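Local coordinates for DNA polymerase III subunit beta (Caulobacter crescentus, PDB 5WCE), which forms a ring-shaped head-to-tail homodimer around DNA that tethers DNA polymerases and other proteins to it and makes replication processive, at the interface of chains A and B. Coordinates in Å, arbitrary orientation; residue numbers count along the deposited sequence, not the author numbering. Chains: chain A/B, DNA polymerase III subunit beta.

The interface of chains A and B. Residues chain A 104, 113-115, 117; chain B 312-314.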
ATOM      1  N   ARG A 104     -17.388 -14.334  29.353  1.00 35.08           N
ATOM      2  CA  ARG A 104     -16.544 -14.054  28.193  1.00 31.28           C
ATOM      3  C   ARG A 104     -15.889 -15.315  27.666  1.00 28.28           C
ATOM      4  O   ARG A 104     -15.634 -16.226  28.382  1.00 28.83           O
ATOM      5  CB  ARG A 104     -15.529 -12.968  28.568  1.00 31.96           C
ATOM      6  CG  ARG A 104     -16.148 -11.588  28.713  1.00 32.75           C
ATOM      7  CD  ARG A 104     -15.190 -10.566  29.306  1.00 34.12           C
ATOM      8  NE  ARG A 104     -14.672 -11.013  30.607  1.00 34.78           N
ATOM      9  CZ  ARG A 104     -13.783 -10.324  31.341  1.00 35.03           C
ATOM     10  NH1 ARG A 104     -13.337  -9.146  30.946  1.00 34.58           N
ATOM     11  NH2 ARG A 104     -13.359 -10.842  32.481  1.00 35.23           N
ATOM     12  N   ARG A 113      -3.513 -14.872  28.363  1.00 33.65           N
ATOM     13  CA  ARG A 113      -4.935 -15.140  28.594  1.00 32.24           C
ATOM     14  C   ARG A 113      -5.762 -13.958  28.116  1.00 30.49           C
ATOM     15  O   ARG A 113      -5.501 -12.802  28.532  1.00 29.63           O
ATOM     16  CB  ARG A 113      -5.187 -15.377  30.067  1.00 34.79           C
ATOM     17  CG  ARG A 113      -6.602 -15.833  30.410  1.00 36.31           C
ATOM     18  CD  ARG A 113      -6.713 -15.894  31.922  1.00 40.65           C
ATOM     19  NE  ARG A 113      -7.989 -16.353  32.394  1.00 43.03           N
ATOM     20  CZ  ARG A 113      -8.378 -17.627  32.449  1.00 46.86           C
ATOM     21  NH1 ARG A 113      -7.599 -18.612  31.975  1.00 49.37           N
ATOM     22  NH2 ARG A 113      -9.594 -17.932  32.925  1.00 47.05           N
ATOM     23  N   PHE A 114      -6.738 -14.226  27.236  1.00 28.11           N
ATOM     24  CA  PHE A 114      -7.646 -13.208  26.772  1.00 28.37           C
ATOM     25  C   PHE A 114      -9.086 -13.568  27.167  1.00 28.57           C
ATOM     26  O   PHE A 114      -9.460 -14.742  27.161  1.00 26.24           O
ATOM     27  CB  PHE A 114      -7.565 -13.047  25.280  1.00 28.06           C
ATOM     28  CG  PHE A 114      -6.184 -12.795  24.764  1.00 28.73           C
ATOM     29  CD1 PHE A 114      -5.263 -13.839  24.650  1.00 29.57           C
ATOM     30  CD2 PHE A 114      -5.807 -11.530  24.378  1.00 30.04           C
ATOM     31  CE1 PHE A 114      -3.969 -13.609  24.216  1.00 31.08           C
ATOM     32  CE2 PHE A 114      -4.512 -11.288  23.916  1.00 31.01           C
ATOM     33  CZ  PHE A 114      -3.595 -12.330  23.841  1.00 31.19           C
ATOM     34  N   ASN A 115      -9.862 -12.551  27.538  1.00 29.97           N
ATOM     35  CA  ASN A 115     -11.328 -12.713  27.808  1.00 30.03           C
ATOM     36  C   ASN A 115     -12.026 -11.765  26.830  1.00 28.84           C
ATOM     37  O   ASN A 115     -11.785 -10.537  26.844  1.00 28.61           O
ATOM     38  CB  ASN A 115     -11.680 -12.339  29.229  1.00 31.99           C
ATOM     39  CG  ASN A 115     -10.812 -13.064  30.279  1.00 33.52           C
ATOM     40  OD1 ASN A 115     -11.262 -13.954  30.932  1.00 37.35           O
ATOM     41  ND2 ASN A 115      -9.620 -12.657  30.448  1.00 36.18           N
ATOM     42  N   PRO A 117     -15.686 -10.525  24.853  1.00 27.93           N
ATOM     43  CA  PRO A 117     -17.137 -10.542  25.023  1.00 27.51           C
ATOM     44  C   PRO A 117     -17.779 -11.356  23.888  1.00 25.35           C
ATOM     45  O   PRO A 117     -17.261 -11.432  22.754  1.00 24.39           O
ATOM     46  CB  PRO A 117     -17.537  -9.066  24.899  1.00 29.00           C
ATOM     47  CG  PRO A 117     -16.468  -8.499  23.976  1.00 29.13           C
ATOM     48  CD  PRO A 117     -15.206  -9.164  24.519  1.00 28.79           C
TER
ATOM     49  N   ALA B 312     -15.602  -4.347  27.463  1.00 54.15           N
ATOM     50  CA  ALA B 312     -15.432  -5.584  28.261  1.00 52.81           C
ATOM     51  C   ALA B 312     -14.221  -6.516  27.967  1.00 49.77           C
ATOM     52  O   ALA B 312     -14.019  -7.497  28.686  1.00 49.65           O
ATOM     53  CB  ALA B 312     -16.741  -6.387  28.286  1.00 54.79           C
ATOM     54  N   GLY B 313     -13.397  -6.226  26.960  1.00 46.96           N
ATOM     55  CA  GLY B 313     -12.298  -7.128  26.609  1.00 44.15           C
ATOM     56  C   GLY B 313     -11.093  -6.964  27.533  1.00 41.49           C
ATOM     57  O   GLY B 313     -10.735  -5.845  27.815  1.00 38.62           O
ATOM     58  N   GLN B 314     -10.493  -8.077  27.976  1.00 40.81           N
ATOM     59  CA  GLN B 314      -9.302  -8.098  28.793  1.00 39.62           C
ATOM     60  C   GLN B 314      -8.202  -8.976  28.184  1.00 38.33           C
ATOM     61  O   GLN B 314      -8.497 -10.074  27.689  1.00 36.85           O
ATOM     62  CB  GLN B 314      -9.606  -8.641  30.187  1.00 41.88           C
ATOM     63  CG  GLN B 314      -8.441  -8.545  31.143  1.00 42.80           C
ATOM     64  CD  GLN B 314      -8.694  -9.228  32.468  1.00 45.92           C
ATOM     65  OE1 GLN B 314      -9.767  -9.135  33.044  1.00 50.14           O
ATOM     66  NE2 GLN B 314      -7.681  -9.913  32.974  1.00 49.42           N
TER
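A bend in the chain of A:Arg104 (chi3 -56°) turns its guanidinium toward B:Ala312, while B:Gln314, with CG anti to its backbone N (chi1 -173°), extends alongside A:Asn115. These residues belong to the head-to-tail junction of the ring, where the N-terminal domain of one subunit meets the C-terminal domain of the other. Strand 112-116 of chain A pairs antiparallel with the start of strand 314-320 of chain B, which carries the sheet across the subunit boundary. A:Asn115 N donates to B:Gln314 O at 2.8 Å, and B:Gln314 N returns a bond of 3.0 Å to A:Asn115 O. Both bonds are nearly straight at the hydrogen, and because they use main chain alone, the pairing itself makes little demand on side-chain identity.

A:Arg104 adds a side-chain bond to this pairing, its long, multiply donating chain suited to reach a backbone carbonyl in the loop preceding strand 314-320 of chain B. NH1 donates a 2.9 Å hydrogen bond to B:Ala312 O, which lies at the guanidinium edge, in its plane, the donor nearly in line with the C=O bond. One guanidinium face rests on A:Asn115, with CB 3.5 Å above the plane and over its centre, so a neighbour in the same chain limits how the group can swing. B:Gln314 crosses A:Arg104 at about a right angle, their amide and guanidinium planes 69° apart; its OE1, 4.0 Å from A:Arg104 NH2, may ease the positive charge without a direct bond. The side chains of B:Gln314 and A:Asn115 point the same way, their amides turned against each other. Lacking a side chain, B:Gly313 lets its backbone lie near chain A, its CA 3.5 Å from A:Asn115 O and 4.1 Å from A:Pro117 CD.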